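Side-chain contacts in DUF5624 domain-containing protein (Legionella pneumophila subsp. pneumophila, PDB 4JX2), which is of unknown function but is probably secreted, and combines alpha helices with a mixed beta sheet: residues A[30-33]-A[34-38]; A[324-327]-A[328-332]. All blocks are in the same frame, centred on the assembly; numbering follows the deposited sequence.

Contact 1. Residues A[30-33]-A[34-38]; sequences TPQA and FWNLY
Phe-34 meets Pro-31 at the start of helix 32-41. The proline ring and the phenyl ring lie side by side and point the same way. Pro-31 CG sits at the edge of the phenyl ring, 3.8 Å from Phe-34 CD2. The backbone N of Phe-34 makes a weak hydrogen bond to Pro-31 O. Trp-35 N also reaches Pro-31 O, in a long and weak bond of 3.5 Å. Trp-162 of the second subunit meets the Phe-34 ring edge-to-face.

The indole of Trp-35 is covered on one face by a methyl group. Thr-30 CG2 stands 4.0 Å from the centroid of the five-membered ring of Trp-35, a CH-pi contact. The methyl gets there because it lies anti to the threonine N, while OG1 stays beside that N. OG1 is hydrogen-bonded to Glu-112 of the second subunit.

Asn-36 is held twice by Gln-32. Asn-36 N bonds to Gln-32 O at 2.9 Å, and Asn-36 OD1 accepts a hydrogen bond from Gln-32 NE2, also at 2.9 Å. The side-chain bond is nearly straight, 172° at the hydrogen. The acceptor lies in the amide plane of Gln-32, but the two amide planes are turned 39° apart. A bend at chi2 (62°) brings the glutamine amide over to the asparagine.

Leu-37 N then bonds to Ala-33 O at 3.1 Å. This is the first turn of an alpha helix, with Pro-31 at the N-cap position and an i to i+4 amide pair on its flank.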
loop_
_atom_site.group_PDB
_atom_site.type_symbol
_atom_site.label_atom_id
_atom_site.label_comp_id
_atom_site.label_asym_id
_atom_site.label_seq_id
_atom_site.Cartn_x
_atom_site.Cartn_y
_atom_site.Cartn_z
ATOM N N THR A 30 -33.590 6.308 -8.507
ATOM C CA THR A 30 -33.582 4.884 -8.194
ATOM C C THR A 30 -34.910 4.524 -7.491
ATOM O O THR A 30 -35.232 5.152 -6.467
ATOM C CB THR A 30 -32.367 4.530 -7.313
ATOM O OG1 THR A 30 -31.177 4.550 -8.102
ATOM C CG2 THR A 30 -32.498 3.171 -6.635
ATOM N N PRO A 31 -35.683 3.538 -8.040
ATOM C CA PRO A 31 -36.936 3.115 -7.379
ATOM C C PRO A 31 -36.724 2.755 -5.907
ATOM O O PRO A 31 -35.716 2.138 -5.554
ATOM C CB PRO A 31 -37.368 1.888 -8.186
ATOM C CG PRO A 31 -36.730 2.079 -9.525
ATOM C CD PRO A 31 -35.412 2.727 -9.251
ATOM N N GLN A 32 -37.669 3.174 -5.039
ATOM C CA GLN A 32 -37.603 2.942 -3.595
ATOM C C GLN A 32 -37.451 1.453 -3.247
ATOM O O GLN A 32 -36.714 1.131 -2.315
ATOM C CB GLN A 32 -38.835 3.527 -2.899
ATOM C CG GLN A 32 -38.751 3.550 -1.371
ATOM C CD GLN A 32 -37.622 4.398 -0.857
ATOM O OE1 GLN A 32 -37.503 5.584 -1.193
ATOM N NE2 GLN A 32 -36.776 3.799 -0.020
ATOM N N ALA A 33 -38.126 0.555 -3.992
ATOM C CA ALA A 33 -38.026 -0.882 -3.769
ATOM C C ALA A 33 -36.566 -1.323 -3.798
ATOM O O ALA A 33 -36.172 -2.128 -2.952
ATOM C CB ALA A 33 -38.834 -1.646 -4.803
ATOM N N PHE A 34 -35.741 -0.747 -4.716
ATOM C CA PHE A 34 -34.316 -1.090 -4.798
ATOM C C PHE A 34 -33.537 -0.608 -3.556
ATOM O O PHE A 34 -32.704 -1.349 -3.042
ATOM C CB PHE A 34 -33.672 -0.564 -6.073
ATOM C CG PHE A 34 -33.963 -1.394 -7.297
ATOM C CD1 PHE A 34 -33.428 -2.670 -7.436
ATOM C CD2 PHE A 34 -34.734 -0.887 -8.336
ATOM C CE1 PHE A 34 -33.664 -3.423 -8.589
ATOM C CE2 PHE A 34 -34.966 -1.639 -9.486
ATOM C CZ PHE A 34 -34.423 -2.901 -9.606
ATOM N N TRP A 35 -33.820 0.592 -3.059
ATOM C CA TRP A 35 -33.167 1.092 -1.858
ATOM C C TRP A 35 -33.532 0.221 -0.664
ATOM O O TRP A 35 -32.649 -0.168 0.099
ATOM C CB TRP A 35 -33.549 2.552 -1.595
ATOM C CG TRP A 35 -32.692 3.564 -2.298
ATOM C CD1 TRP A 35 -33.111 4.512 -3.186
ATOM C CD2 TRP A 35 -31.272 3.762 -2.140
ATOM N NE1 TRP A 35 -32.045 5.290 -3.595
ATOM C CE2 TRP A 35 -30.902 4.843 -2.979
ATOM C CE3 TRP A 35 -30.273 3.134 -1.362
ATOM C CZ2 TRP A 35 -29.585 5.318 -3.053
ATOM C CZ3 TRP A 35 -28.966 3.600 -1.445
ATOM C CH2 TRP A 35 -28.632 4.673 -2.289
ATOM N N ASN A 36 -34.816 -0.133 -0.533
ATOM C CA ASN A 36 -35.303 -0.998 0.544
ATOM C C ASN A 36 -34.530 -2.328 0.551
ATOM O O ASN A 36 -34.014 -2.712 1.602
ATOM C CB ASN A 36 -36.818 -1.228 0.437
ATOM C CG ASN A 36 -37.642 0.032 0.598
ATOM O OD1 ASN A 36 -37.137 1.114 0.929
ATOM N ND2 ASN A 36 -38.935 -0.078 0.362
ATOM N N LEU A 37 -34.371 -2.968 -0.632
ATOM C CA LEU A 37 -33.625 -4.214 -0.783
ATOM C C LEU A 37 -32.155 -3.996 -0.451
ATOM O O LEU A 37 -31.569 -4.826 0.249
ATOM C CB LEU A 37 -33.777 -4.809 -2.203
ATOM C CG LEU A 37 -33.082 -6.171 -2.448
ATOM C CD1 LEU A 37 -33.612 -7.240 -1.492
ATOM C CD2 LEU A 37 -33.221 -6.621 -3.878
ATOM N N TYR A 38 -31.572 -2.880 -0.926
ATOM C CA TYR A 38 -30.173 -2.534 -0.683
ATOM C C TYR A 38 -29.875 -2.450 0.823
ATOM O O TYR A 38 -28.964 -3.119 1.315
ATOM C CB TYR A 38 -29.788 -1.218 -1.385
ATOM C CG TYR A 38 -28.326 -0.872 -1.206
ATOM C CD1 TYR A 38 -27.343 -1.512 -1.953
ATOM C CD2 TYR A 38 -27.920 0.052 -0.246
ATOM C CE1 TYR A 38 -25.991 -1.228 -1.763
ATOM C CE2 TYR A 38 -26.569 0.341 -0.044
ATOM C CZ TYR A 38 -25.611 -0.288 -0.818
ATOM O OH TYR A 38 -24.282 -0.010 -0.612
#

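Contact 2. Residues A[324-327]-A[328-332]; sequences TVWG and ARHNR. With SO4 (sulfate ion), chain P.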
loop_
_atom_site.group_PDB
_atom_site.type_symbol
_atom_site.label_atom_id
_atom_site.label_comp_id
_atom_site.label_asym_id
_atom_site.label_seq_id
_atom_site.Cartn_x
_atom_site.Cartn_y
_atom_site.Cartn_z
ATOM N N THR A 324 -12.318 0.966 14.409
ATOM C CA THR A 324 -12.487 1.452 13.040
ATOM C C THR A 324 -11.349 0.979 12.174
ATOM O O THR A 324 -11.594 0.572 11.031
ATOM C CB THR A 324 -12.630 2.979 13.011
ATOM O OG1 THR A 324 -13.562 3.391 14.017
ATOM C CG2 THR A 324 -13.050 3.517 11.642
ATOM N N VAL A 325 -10.113 1.030 12.691
ATOM C CA VAL A 325 -8.951 0.612 11.914
ATOM C C VAL A 325 -8.698 -0.890 12.108
ATOM O O VAL A 325 -9.094 -1.667 11.246
ATOM C CB VAL A 325 -7.685 1.470 12.170
ATOM C CG1 VAL A 325 -6.548 1.032 11.263
ATOM C CG2 VAL A 325 -7.982 2.944 11.936
ATOM N N TRP A 326 -8.115 -1.299 13.246
ATOM C CA TRP A 326 -7.723 -2.682 13.510
ATOM C C TRP A 326 -8.899 -3.677 13.447
ATOM O O TRP A 326 -8.812 -4.661 12.702
ATOM C CB TRP A 326 -6.962 -2.803 14.848
ATOM C CG TRP A 326 -6.196 -4.092 14.940
ATOM C CD1 TRP A 326 -4.950 -4.344 14.442
ATOM C CD2 TRP A 326 -6.701 -5.350 15.409
ATOM N NE1 TRP A 326 -4.632 -5.673 14.609
ATOM C CE2 TRP A 326 -5.702 -6.321 15.168
ATOM C CE3 TRP A 326 -7.917 -5.757 15.989
ATOM C CZ2 TRP A 326 -5.863 -7.668 15.522
ATOM C CZ3 TRP A 326 -8.076 -7.094 16.327
ATOM C CH2 TRP A 326 -7.053 -8.027 16.111
ATOM N N GLY A 327 -9.959 -3.401 14.217
ATOM C CA GLY A 327 -11.150 -4.238 14.361
ATOM C C GLY A 327 -11.841 -4.626 13.070
ATOM O O GLY A 327 -12.184 -5.794 12.887
ATOM N N ALA A 328 -12.073 -3.644 12.180
ATOM C CA ALA A 328 -12.734 -3.837 10.887
ATOM C C ALA A 328 -11.928 -4.797 9.984
ATOM O O ALA A 328 -12.527 -5.718 9.414
ATOM C CB ALA A 328 -12.931 -2.501 10.204
ATOM N N ARG A 329 -10.567 -4.638 9.926
ATOM C CA ARG A 329 -9.705 -5.521 9.120
ATOM C C ARG A 329 -9.774 -6.935 9.645
ATOM O O ARG A 329 -9.930 -7.873 8.862
ATOM C CB ARG A 329 -8.244 -5.054 9.052
ATOM C CG ARG A 329 -8.000 -3.556 8.992
ATOM C CD ARG A 329 -8.065 -2.900 7.626
ATOM N NE ARG A 329 -9.416 -2.784 7.067
ATOM C CZ ARG A 329 -10.275 -1.803 7.336
ATOM N NH1 ARG A 329 -9.951 -0.842 8.198
ATOM N NH2 ARG A 329 -11.475 -1.788 6.761
ATOM N N HIS A 330 -9.737 -7.085 10.967
ATOM C CA HIS A 330 -9.819 -8.387 11.600
ATOM C C HIS A 330 -11.202 -9.041 11.466
ATOM O O HIS A 330 -11.288 -10.257 11.277
ATOM C CB HIS A 330 -9.449 -8.256 13.060
ATOM C CG HIS A 330 -8.897 -9.519 13.630
ATOM N ND1 HIS A 330 -7.672 -10.047 13.195
ATOM C CD2 HIS A 330 -9.404 -10.316 14.602
ATOM C CE1 HIS A 330 -7.486 -11.140 13.915
ATOM N NE2 HIS A 330 -8.497 -11.337 14.783
ATOM N N ASN A 331 -12.276 -8.239 11.554
ATOM C CA ASN A 331 -13.646 -8.734 11.449
ATOM C C ASN A 331 -13.953 -9.243 10.048
ATOM O O ASN A 331 -14.622 -10.265 9.928
ATOM C CB ASN A 331 -14.657 -7.682 11.885
ATOM C CG ASN A 331 -15.158 -7.909 13.292
ATOM O OD1 ASN A 331 -14.770 -7.236 14.251
ATOM N ND2 ASN A 331 -16.007 -8.905 13.448
ATOM N N ARG A 332 -13.421 -8.575 9.003
ATOM C CA ARG A 332 -13.569 -9.004 7.606
ATOM C C ARG A 332 -12.896 -10.406 7.364
ATOM O O ARG A 332 -13.469 -11.204 6.613
ATOM C CB ARG A 332 -13.035 -7.944 6.639
ATOM C CG ARG A 332 -14.030 -6.833 6.400
ATOM C CD ARG A 332 -13.344 -5.585 5.904
ATOM N NE ARG A 332 -13.069 -5.629 4.466
ATOM C CZ ARG A 332 -13.768 -4.967 3.545
ATOM N NH1 ARG A 332 -14.790 -4.197 3.902
ATOM N NH2 ARG A 332 -13.440 -5.056 2.264
HETATM S S SO4 P . -14.198 -2.438 0.081
HETATM O O1 SO4 P . -14.741 -2.127 -1.219
HETATM O O2 SO4 P . -15.270 -2.879 0.983
HETATM O O3 SO4 P . -13.220 -3.513 -0.068
HETATM O O4 SO4 P . -13.566 -1.223 0.617
#
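Asn-331 N donates to Gly-327 O at 2.8 Å, an i to i+4 bond of the long helix 315-339. One residue earlier, His-330 N bonds to Trp-326 O at 3.1 Å. The same helix has a wider, pi-type turn at 324-327.

The indole of Trp-326 and the imidazole of His-330 form an offset stack. The six-membered ring of Trp-326 and the ring of His-330 have centroids 4.4 Å apart, and their planes differ by 25°. With CG anti to the backbone N in both (chi1 -162° and -153°), the two rings leave the helix in the same direction and can overlap. Trp-326 CH2 lies over the centre of the imidazole, 3.4 Å from His-330 CG. His-330 CB in turn makes a CH-pi contact with the indole face, offset toward its rim. The polar atoms of the pair are held from outside: Trp-326 NE1 by the carbonyl of Arg-295, His-330 ND1 by the hydroxyl of Tyr-297. The pair thus joins the helix to strand 296-298 and the residues just before it.

Arg-329 folds back toward the preceding turn. Bends at chi2 and chi3 turn the guanidinium back, with Arg-329 NH1 3.3 Å from Val-325 O.

Arg-332 extends to a bound sulfate, probably from the crystallisation liquor. Asn-267 and Leu-384 of the second subunit also bind this ion, so it bridges the two chains. Sulfate O2 lies at the guanidinium edge, in its plane, and accepts hydrogen bonds from Arg-332 NH1 (3.2 Å) and Arg-332 NH2 (3.1 Å).

From the N terminus, contact 1 comes first, at the start of helix 32-41. Contact 2 follows much later, inside helix 315-339. Each lies within one continuous stretch, so neither closes a long loop. They are in series along the chain and neither nest nor cross. Their centres are 28 Å apart, their nearest atoms about 11 Å, and they do not touch. Both lie on the same side of the chain's centre and both touch the second subunit. Contact 1 places the N-terminal helix against that subunit. Contact 2 joins its helix to the mixed sheet through strands 257-262 and 296-298, and also faces the partner chain.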